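Local coordinates for protein Exo-beta-1,3-glucanase (Streptomyces sp. SirexAA-E, PDB 4PEY) that hydrolyses laminarin and laminarioligosaccharides as a secreted exo-beta-1,3-glucanase of glycoside hydrolase family 55, releasing glucose and laminaribiose, at residues Y480-M494 / F512-L526. The protein carries 1 engineered substitution. Numbering follows the deposited sequence. Where two conformers were deposited one is given.
Sequences YKVDDSVTTHEGWGM and FQAPVKPGVKFHDLL
H489 and V520 pair in the middle run of parallel backbone bonds: strand axes 489-492 and 520-523 run 4.7 Å apart at 3°, with bonds alternating from H489 N to G519 O through G493 N to H523 O. Y480-F512 and K481-Q513 form another pairing, one residue out of register, and M494 pairs with L525 past the corners at G493 and D524. Among polar side chains, H523 NE2 donates to the anti lone pair of E490 OE2 (2.7 Å, 165°), nearly in the imidazole plane. The same ring is offset-stacked on the five-membered ring of W492, planes 25° apart, H523 CD2 lying 3.2 Å from W492 NE1. At the turns, the extended K517 chain carries NZ to two carbonyls, D484 O (2.8 Å, in the carbonyl plane) and V486 O (2.9 Å, from above it); an alanine here would probably leave both without this donor and the 483-486 turn less firmly tied. On the face with Y480, H489 and F522, apolar contacts gather round the F522 ring: its edge meets V482 CG2 (3.9 Å) and M494 SD (3.7 Å), a Met-aromatic contact, while the bend at M494 chi3 lays CE over the Y480 ring. Parallel strands, corners and inward-stacked side chains identify successive coils of a right-handed beta-helix, as in family 55.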
ATOM      1  N   TYR A 480      11.057  -2.007 -13.094  1.00 11.08           N
ATOM      2  CA  TYR A 480      11.145  -0.583 -12.812  1.00 11.41           C
ATOM      3  C   TYR A 480      12.021   0.053 -13.878  1.00 11.29           C
ATOM      4  O   TYR A 480      13.230  -0.176 -13.918  1.00 12.25           O
ATOM      5  CB  TYR A 480      11.709  -0.361 -11.411  1.00 11.78           C
ATOM      6  CG  TYR A 480      11.639   1.040 -10.835  1.00 11.12           C
ATOM      7  CD1 TYR A 480      12.583   2.006 -11.181  1.00 12.12           C
ATOM      8  CD2 TYR A 480      10.684   1.370  -9.873  1.00 11.51           C
ATOM      9  CE1 TYR A 480      12.549   3.283 -10.616  1.00 12.01           C
ATOM     10  CE2 TYR A 480      10.632   2.633  -9.308  1.00 11.61           C
ATOM     11  CZ  TYR A 480      11.578   3.584  -9.668  1.00 11.94           C
ATOM     12  OH  TYR A 480      11.541   4.836  -9.090  1.00 12.71           O
ATOM     13  N   LYS A 481      11.386   0.827 -14.752  1.00 11.86           N
ATOM     14  CA  LYS A 481      12.048   1.456 -15.882  1.00 12.15           C
ATOM     15  C   LYS A 481      12.007   2.969 -15.773  1.00 13.71           C
ATOM     16  O   LYS A 481      10.933   3.558 -15.661  1.00 15.32           O
ATOM     17  CB  LYS A 481      11.392   1.039 -17.200  1.00 14.80           C
ATOM     18  CG  LYS A 481      11.967   1.782 -18.406  1.00 19.36           C
ATOM     19  CD  LYS A 481      11.166   1.552 -19.661  1.00 22.84           C
ATOM     20  CE  LYS A 481      11.751   2.331 -20.840  1.00 23.32           C
ATOM     21  NZ  LYS A 481      13.078   1.814 -21.295  1.00 26.11           N
ATOM     22  N   VAL A 482      13.183   3.588 -15.809  1.00 13.70           N
ATOM     23  CA  VAL A 482      13.302   5.031 -15.952  1.00 13.27           C
ATOM     24  C   VAL A 482      13.607   5.311 -17.415  1.00 13.54           C
ATOM     25  O   VAL A 482      14.593   4.794 -17.950  1.00 14.75           O
ATOM     26  CB  VAL A 482      14.409   5.600 -15.042  1.00 14.11           C
ATOM     27  CG1 VAL A 482      14.525   7.114 -15.193  1.00 15.80           C
ATOM     28  CG2 VAL A 482      14.134   5.216 -13.585  1.00 14.53           C
ATOM     29  N   ASP A 483      12.761   6.106 -18.066  1.00 14.79           N
ATOM     30  CA  ASP A 483      12.953   6.401 -19.487  1.00 15.07           C
ATOM     31  C   ASP A 483      14.332   6.994 -19.769  1.00 15.74           C
ATOM     32  O   ASP A 483      14.879   7.733 -18.942  1.00 15.98           O
ATOM     33  CB  ASP A 483      11.875   7.360 -19.992  1.00 16.77           C
ATOM     34  CG  ASP A 483      10.527   6.693 -20.154  1.00 20.12           C
ATOM     35  OD1 ASP A 483      10.431   5.461 -19.940  1.00 21.39           O
ATOM     36  OD2 ASP A 483       9.569   7.410 -20.513  1.00 22.38           O
ATOM     37  N   ASP A 484      14.886   6.671 -20.935  1.00 17.12           N
ATOM     38  CA  ASP A 484      16.213   7.156 -21.311  1.00 20.11           C
ATOM     39  C   ASP A 484      16.304   8.683 -21.332  1.00 19.39           C
ATOM     40  O   ASP A 484      17.372   9.246 -21.101  1.00 20.39           O
ATOM     41  CB  ASP A 484      16.620   6.597 -22.678  1.00 24.70           C
ATOM     42  CG  ASP A 484      16.897   5.107 -22.636  1.00 33.29           C
ATOM     43  OD1 ASP A 484      17.167   4.583 -21.529  1.00 36.24           O
ATOM     44  OD2 ASP A 484      16.858   4.461 -23.707  1.00 37.68           O
ATOM     45  N   SER A 485      15.184   9.350 -21.597  1.00 18.86           N
ATOM     46  CA  SER A 485      15.165  10.810 -21.714  1.00 20.45           C
ATOM     47  C   SER A 485      15.242  11.524 -20.360  1.00 20.72           C
ATOM     48  O   SER A 485      15.547  12.716 -20.296  1.00 24.08           O
ATOM     49  CB  SER A 485      13.907  11.261 -22.464  1.00 24.81           C
ATOM     50  OG  SER A 485      12.734  10.792 -21.820  1.00 28.79           O
ATOM     51  N   VAL A 486      14.967  10.796 -19.282  1.00 18.18           N
ATOM     52  CA  VAL A 486      14.991  11.373 -17.935  1.00 16.31           C
ATOM     53  C   VAL A 486      16.412  11.783 -17.521  1.00 17.50           C
ATOM     54  O   VAL A 486      17.372  11.074 -17.824  1.00 18.04           O
ATOM     55  CB  VAL A 486      14.405  10.367 -16.917  1.00 15.37           C
ATOM     56  CG1 VAL A 486      14.645  10.814 -15.483  1.00 16.59           C
ATOM     57  CG2 VAL A 486      12.919  10.159 -17.185  1.00 16.08           C
ATOM     58  N   THR A 487      16.543  12.918 -16.828  1.00 16.35           N
ATOM     59  CA  THR A 487      17.837  13.453 -16.411  0.63 16.94           C
ATOM     60  C   THR A 487      18.123  13.222 -14.917  1.00 16.24           C
ATOM     61  O   THR A 487      19.273  13.041 -14.503  1.00 18.77           O
ATOM     62  CB  THR A 487      17.907  14.965 -16.722  0.63 17.73           C
ATOM     63  OG1 THR A 487      17.694  15.164 -18.124  0.63 20.63           O
ATOM     64  CG2 THR A 487      19.256  15.552 -16.333  0.63 18.69           C
ATOM     65  N   THR A 488      17.070  13.258 -14.100  1.00 14.93           N
ATOM     66  CA  THR A 488      17.217  13.150 -12.652  0.57 14.51           C
ATOM     67  C   THR A 488      16.221  12.149 -12.073  1.00 13.63           C
ATOM     68  O   THR A 488      15.033  12.204 -12.382  1.00 15.92           O
ATOM     69  CB  THR A 488      17.024  14.527 -11.967  0.57 17.04           C
ATOM     70  OG1 THR A 488      17.863  15.499 -12.603  0.57 19.88           O
ATOM     71  CG2 THR A 488      17.373  14.454 -10.489  0.57 15.51           C
ATOM     72  N   HIS A 489      16.714  11.243 -11.237  1.00 12.94           N
ATOM     73  CA  HIS A 489      15.887  10.230 -10.589  1.00 13.21           C
ATOM     74  C   HIS A 489      16.678   9.638  -9.442  1.00 13.03           C
ATOM     75  O   HIS A 489      17.894   9.559  -9.521  1.00 14.54           O
ATOM     76  CB  HIS A 489      15.480   9.112 -11.563  1.00 13.20           C
ATOM     77  CG  HIS A 489      14.418   8.204 -11.020  1.00 12.99           C
ATOM     78  ND1 HIS A 489      13.075   8.471 -11.165  1.00 12.60           N
ATOM     79  CD2 HIS A 489      14.502   7.049 -10.317  1.00 13.21           C
ATOM     80  CE1 HIS A 489      12.373   7.517 -10.573  1.00 12.39           C
ATOM     81  NE2 HIS A 489      13.213   6.637 -10.057  1.00 12.93           N
ATOM     82  N   GLU A 490      16.009   9.205  -8.384  1.00 12.81           N
ATOM     83  CA  GLU A 490      16.734   8.512  -7.326  1.00 12.35           C
ATOM     84  C   GLU A 490      15.847   7.488  -6.632  1.00 12.29           C
ATOM     85  O   GLU A 490      14.695   7.770  -6.297  1.00 12.97           O
ATOM     86  CB  GLU A 490      17.310   9.521  -6.322  1.00 12.53           C
ATOM     87  CG  GLU A 490      18.424   8.954  -5.455  1.00 13.67           C
ATOM     88  CD  GLU A 490      19.278  10.029  -4.802  1.00 15.72           C
ATOM     89  OE1 GLU A 490      18.875  11.219  -4.805  1.00 18.93           O
ATOM     90  OE2 GLU A 490      20.359   9.674  -4.274  1.00 17.14           O
ATOM     91  N   GLY A 491      16.385   6.287  -6.443  1.00 12.07           N
ATOM     92  CA  GLY A 491      15.662   5.227  -5.762  1.00 12.49           C
ATOM     93  C   GLY A 491      16.511   4.537  -4.713  1.00 11.93           C
ATOM     94  O   GLY A 491      17.732   4.414  -4.868  1.00 13.29           O
ATOM     95  N   TRP A 492      15.853   4.087  -3.645  1.00 11.80           N
ATOM     96  CA  TRP A 492      16.505   3.437  -2.505  1.00 11.67           C
ATOM     97  C   TRP A 492      15.772   2.161  -2.087  1.00 12.01           C
ATOM     98  O   TRP A 492      14.562   2.208  -1.840  1.00 12.61           O
ATOM     99  CB  TRP A 492      16.528   4.350  -1.277  1.00 12.82           C
ATOM    100  CG  TRP A 492      17.320   5.628  -1.305  1.00 13.75           C
ATOM    101  CD1 TRP A 492      18.556   5.834  -0.747  1.00 14.38           C
ATOM    102  CD2 TRP A 492      16.895   6.903  -1.814  1.00 13.53           C
ATOM    103  NE1 TRP A 492      18.934   7.144  -0.905  1.00 15.44           N
ATOM    104  CE2 TRP A 492      17.936   7.824  -1.556  1.00 14.26           C
ATOM    105  CE3 TRP A 492      15.743   7.349  -2.467  1.00 13.70           C
ATOM    106  CZ2 TRP A 492      17.861   9.166  -1.935  1.00 15.61           C
ATOM    107  CZ3 TRP A 492      15.668   8.684  -2.848  1.00 14.87           C
ATOM    108  CH2 TRP A 492      16.722   9.578  -2.577  1.00 15.24           C
ATOM    109  N   GLY A 493      16.498   1.048  -1.945  1.00 11.79           N
ATOM    110  CA  GLY A 493      15.951  -0.150  -1.317  1.00 12.26           C
ATOM    111  C   GLY A 493      14.908  -0.833  -2.183  1.00 10.42           C
ATOM    112  O   GLY A 493      13.713  -0.839  -1.857  1.00 11.64           O
ATOM    113  N   MET A 494      15.358  -1.430  -3.283  1.00 11.01           N
ATOM    114  CA  MET A 494      14.437  -1.873  -4.326  1.00 10.93           C
ATOM    115  C   MET A 494      14.742  -3.287  -4.782  1.00 11.73           C
ATOM    116  O   MET A 494      15.886  -3.600  -5.111  1.00 12.63           O
ATOM    117  CB  MET A 494      14.505  -0.920  -5.524  1.00 13.09           C
ATOM    118  CG  MET A 494      14.429   0.555  -5.134  1.00 12.64           C
ATOM    119  SD  MET A 494      14.627   1.687  -6.515  1.00 15.65           S
ATOM    120  CE  MET A 494      13.084   1.459  -7.330  1.00 14.03           C
ATOM    121  N   PHE A 512      15.741  -3.805 -13.272  1.00 12.34           N
ATOM    122  CA  PHE A 512      15.749  -2.348 -13.372  1.00 11.91           C
ATOM    123  C   PHE A 512      16.394  -1.908 -14.675  1.00 11.43           C
ATOM    124  O   PHE A 512      17.335  -2.544 -15.148  1.00 13.99           O
ATOM    125  CB  PHE A 512      16.492  -1.755 -12.171  1.00 11.93           C
ATOM    126  CG  PHE A 512      15.948  -2.226 -10.862  1.00 11.14           C
ATOM    127  CD1 PHE A 512      16.381  -3.418 -10.302  1.00 12.74           C
ATOM    128  CD2 PHE A 512      14.954  -1.507 -10.219  1.00 12.32           C
ATOM    129  CE1 PHE A 512      15.846  -3.877  -9.108  1.00 13.23           C
ATOM    130  CE2 PHE A 512      14.421  -1.955  -9.029  1.00 13.71           C
ATOM    131  CZ  PHE A 512      14.862  -3.144  -8.472  1.00 14.21           C
ATOM    132  N   GLN A 513      15.882  -0.826 -15.255  1.00 11.11           N
ATOM    133  CA  GLN A 513      16.427  -0.278 -16.495  1.00 11.86           C
ATOM    134  C   GLN A 513      16.416   1.239 -16.383  1.00 12.55           C
ATOM    135  O   GLN A 513      15.398   1.824 -15.994  1.00 13.84           O
ATOM    136  CB  GLN A 513      15.621  -0.739 -17.725  1.00 13.00           C
ATOM    137  CG  GLN A 513      16.192  -0.234 -19.051  1.00 14.77           C
ATOM    138  CD  GLN A 513      15.301  -0.524 -20.253  1.00 19.13           C
ATOM    139  OE1 GLN A 513      14.089  -0.723 -20.125  1.00 21.00           O
ATOM    140  NE2 GLN A 513      15.903  -0.540 -21.433  1.00 24.04           N
ATOM    141  N   ALA A 514      17.544   1.876 -16.696  1.00 12.78           N
ATOM    142  CA  ALA A 514      17.666   3.325 -16.543  1.00 13.50           C
ATOM    143  C   ALA A 514      18.789   3.864 -17.412  1.00 15.78           C
ATOM    144  O   ALA A 514      19.711   3.128 -17.762  1.00 16.85           O
ATOM    145  CB  ALA A 514      17.913   3.696 -15.070  1.00 15.55           C
ATOM    146  N   PRO A 515      18.719   5.153 -17.773  1.00 15.95           N
ATOM    147  CA  PRO A 515      19.879   5.731 -18.451  1.00 17.02           C
ATOM    148  C   PRO A 515      21.072   5.817 -17.505  1.00 18.72           C
ATOM    149  O   PRO A 515      20.888   5.841 -16.283  1.00 18.90           O
ATOM    150  CB  PRO A 515      19.391   7.122 -18.863  1.00 18.86           C
ATOM    151  CG  PRO A 515      18.319   7.451 -17.862  1.00 17.78           C
ATOM    152  CD  PRO A 515      17.629   6.133 -17.598  1.00 16.89           C
ATOM    153  N   VAL A 516      22.274   5.844 -18.067  1.00 17.40           N
ATOM    154  CA  VAL A 516      23.481   6.038 -17.282  1.00 18.81           C
ATOM    155  C   VAL A 516      23.851   7.519 -17.326  1.00 18.20           C
ATOM    156  O   VAL A 516      24.475   7.987 -18.281  1.00 19.76           O
ATOM    157  CB  VAL A 516      24.641   5.159 -17.796  1.00 18.42           C
ATOM    158  CG1 VAL A 516      25.863   5.341 -16.926  1.00 21.10           C
ATOM    159  CG2 VAL A 516      24.215   3.696 -17.804  1.00 19.53           C
ATOM    160  N   LYS A 517      23.424   8.242 -16.292  1.00 17.85           N
ATOM    161  CA  LYS A 517      23.550   9.693 -16.198  1.00 17.71           C
ATOM    162  C   LYS A 517      23.846  10.054 -14.745  1.00 18.84           C
ATOM    163  O   LYS A 517      23.362   9.382 -13.834  1.00 17.79           O
ATOM    164  CB  LYS A 517      22.264  10.403 -16.664  1.00 18.30           C
ATOM    165  CG  LYS A 517      21.896  10.205 -18.134  1.00 18.84           C
ATOM    166  CD  LYS A 517      20.568  10.898 -18.466  1.00 18.07           C
ATOM    167  CE  LYS A 517      20.177  10.710 -19.928  1.00 17.43           C
ATOM    168  NZ  LYS A 517      18.901  11.405 -20.268  1.00 19.09           N
ATOM    169  N   PRO A 518      24.632  11.118 -14.522  1.00 20.74           N
ATOM    170  CA  PRO A 518      25.055  11.498 -13.170  1.00 20.63           C
ATOM    171  C   PRO A 518      23.896  11.738 -12.211  1.00 18.99           C
ATOM    172  O   PRO A 518      24.032  11.470 -11.018  1.00 19.17           O
ATOM    173  CB  PRO A 518      25.832  12.803 -13.397  1.00 21.76           C
ATOM    174  CG  PRO A 518      26.253  12.758 -14.815  1.00 22.36           C
ATOM    175  CD  PRO A 518      25.211  11.998 -15.554  1.00 20.74           C
ATOM    176  N   GLY A 519      22.773  12.227 -12.726  1.00 15.68           N
ATOM    177  CA  GLY A 519      21.643  12.574 -11.883  1.00 14.53           C
ATOM    178  C   GLY A 519      20.621  11.465 -11.705  1.00 15.76           C
ATOM    179  O   GLY A 519      19.621  11.652 -11.013  1.00 15.04           O
ATOM    180  N   VAL A 520      20.881  10.306 -12.312  1.00 14.42           N
ATOM    181  CA  VAL A 520      19.993   9.152 -12.193  1.00 14.97           C
ATOM    182  C   VAL A 520      20.696   8.114 -11.328  1.00 16.24           C
ATOM    183  O   VAL A 520      21.643   7.471 -11.766  1.00 18.90           O
ATOM    184  CB  VAL A 520      19.630   8.566 -13.580  1.00 14.42           C
ATOM    185  CG1 VAL A 520      18.839   7.265 -13.441  1.00 16.07           C
ATOM    186  CG2 VAL A 520      18.852   9.591 -14.395  1.00 14.92           C
ATOM    187  N   LYS A 521      20.243   7.970 -10.086  1.00 13.96           N
ATOM    188  CA  LYS A 521      20.989   7.209  -9.090  1.00 14.25           C
ATOM    189  C   LYS A 521      20.136   6.183  -8.375  1.00 13.73           C
ATOM    190  O   LYS A 521      18.970   6.443  -8.067  1.00 14.42           O
ATOM    191  CB  LYS A 521      21.609   8.162  -8.052  1.00 18.68           C
ATOM    192  CG  LYS A 521      22.564   9.173  -8.655  1.00 21.77           C
ATOM    193  CD  LYS A 521      23.343   9.952  -7.605  1.00 27.92           C
ATOM    194  CE  LYS A 521      22.440  10.670  -6.643  1.00 31.98           C
ATOM    195  NZ  LYS A 521      23.256  11.541  -5.748  1.00 35.92           N
ATOM    196  N   PHE A 522      20.725   5.020  -8.104  1.00 13.29           N
ATOM    197  CA  PHE A 522      20.059   3.999  -7.296  1.00 12.60           C
ATOM    198  C   PHE A 522      20.932   3.519  -6.156  1.00 13.78           C
ATOM    199  O   PHE A 522      22.166   3.473  -6.264  1.00 15.19           O
ATOM    200  CB  PHE A 522      19.631   2.801  -8.159  1.00 13.47           C
ATOM    201  CG  PHE A 522      18.533   3.129  -9.119  1.00 14.84           C
ATOM    202  CD1 PHE A 522      18.818   3.422 -10.442  1.00 16.34           C
ATOM    203  CD2 PHE A 522      17.214   3.191  -8.690  1.00 15.02           C
ATOM    204  CE1 PHE A 522      17.804   3.753 -11.327  1.00 16.57           C
ATOM    205  CE2 PHE A 522      16.196   3.525  -9.568  1.00 15.93           C
ATOM    206  CZ  PHE A 522      16.489   3.794 -10.889  1.00 16.82           C
ATOM    207  N   HIS A 523      20.271   3.165  -5.063  1.00 12.78           N
ATOM    208  CA  HIS A 523      20.944   2.672  -3.877  1.00 13.80           C
ATOM    209  C   HIS A 523      20.282   1.395  -3.420  1.00 13.41           C
ATOM    210  O   HIS A 523      19.073   1.377  -3.214  1.00 14.04           O
ATOM    211  CB  HIS A 523      20.898   3.712  -2.756  1.00 14.54           C
ATOM    212  CG  HIS A 523      21.247   5.093  -3.207  1.00 13.84           C
ATOM    213  ND1 HIS A 523      22.550   5.525  -3.336  1.00 16.81           N
ATOM    214  CD2 HIS A 523      20.464   6.138  -3.566  1.00 14.24           C
ATOM    215  CE1 HIS A 523      22.554   6.778  -3.754  1.00 18.08           C
ATOM    216  NE2 HIS A 523      21.302   7.176  -3.895  1.00 17.33           N
ATOM    217  N   ASP A 524      21.081   0.341  -3.266  1.00 13.17           N
ATOM    218  CA  ASP A 524      20.627  -0.930  -2.706  1.00 12.74           C
ATOM    219  C   ASP A 524      19.541  -1.579  -3.573  1.00 11.07           C
ATOM    220  O   ASP A 524      18.364  -1.634  -3.202  1.00 13.33           O
ATOM    221  CB  ASP A 524      20.132  -0.743  -1.260  1.00 12.25           C
ATOM    222  CG  ASP A 524      21.182  -0.130  -0.347  1.00 13.19           C
ATOM    223  OD1 ASP A 524      22.348  -0.013  -0.768  1.00 14.63           O
ATOM    224  OD2 ASP A 524      20.843   0.227   0.810  1.00 13.84           O
ATOM    225  N   LEU A 525      19.969  -2.079  -4.729  1.00 12.23           N
ATOM    226  CA  LEU A 525      19.121  -2.841  -5.646  1.00 11.66           C
ATOM    227  C   LEU A 525      19.352  -4.337  -5.484  1.00 11.60           C
ATOM    228  O   LEU A 525      20.465  -4.772  -5.173  1.00 13.30           O
ATOM    229  CB  LEU A 525      19.417  -2.463  -7.097  1.00 12.10           C
ATOM    230  CG  LEU A 525      19.242  -1.004  -7.509  1.00 13.35           C
ATOM    231  CD1 LEU A 525      19.595  -0.833  -8.978  1.00 15.29           C
ATOM    232  CD2 LEU A 525      17.822  -0.542  -7.229  1.00 15.47           C
ATOM    233  N   LEU A 526      18.317  -5.134  -5.728  1.00 11.31           N
ATOM    234  CA  LEU A 526      18.494  -6.584  -5.733  1.00 11.52           C
ATOM    235  C   LEU A 526      17.479  -7.269  -6.627  1.00 10.32           C
ATOM    236  O   LEU A 526      16.362  -6.769  -6.825  1.00 11.88           O
ATOM    237  CB  LEU A 526      18.413  -7.113  -4.293  1.00 13.50           C
ATOM    238  CG  LEU A 526      17.106  -6.845  -3.538  1.00 14.33           C
ATOM    239  CD1 LEU A 526      16.527  -8.086  -2.848  1.00 16.01           C
ATOM    240  CD2 LEU A 526      17.275  -5.654  -2.593  1.00 15.35           C
TER
HETATM  241  O   HOH W   1      21.882  13.578 -15.041  1.00 19.30           O
HETATM  242  O   HOH W   2      21.044  12.964  -4.689  1.00 35.45           O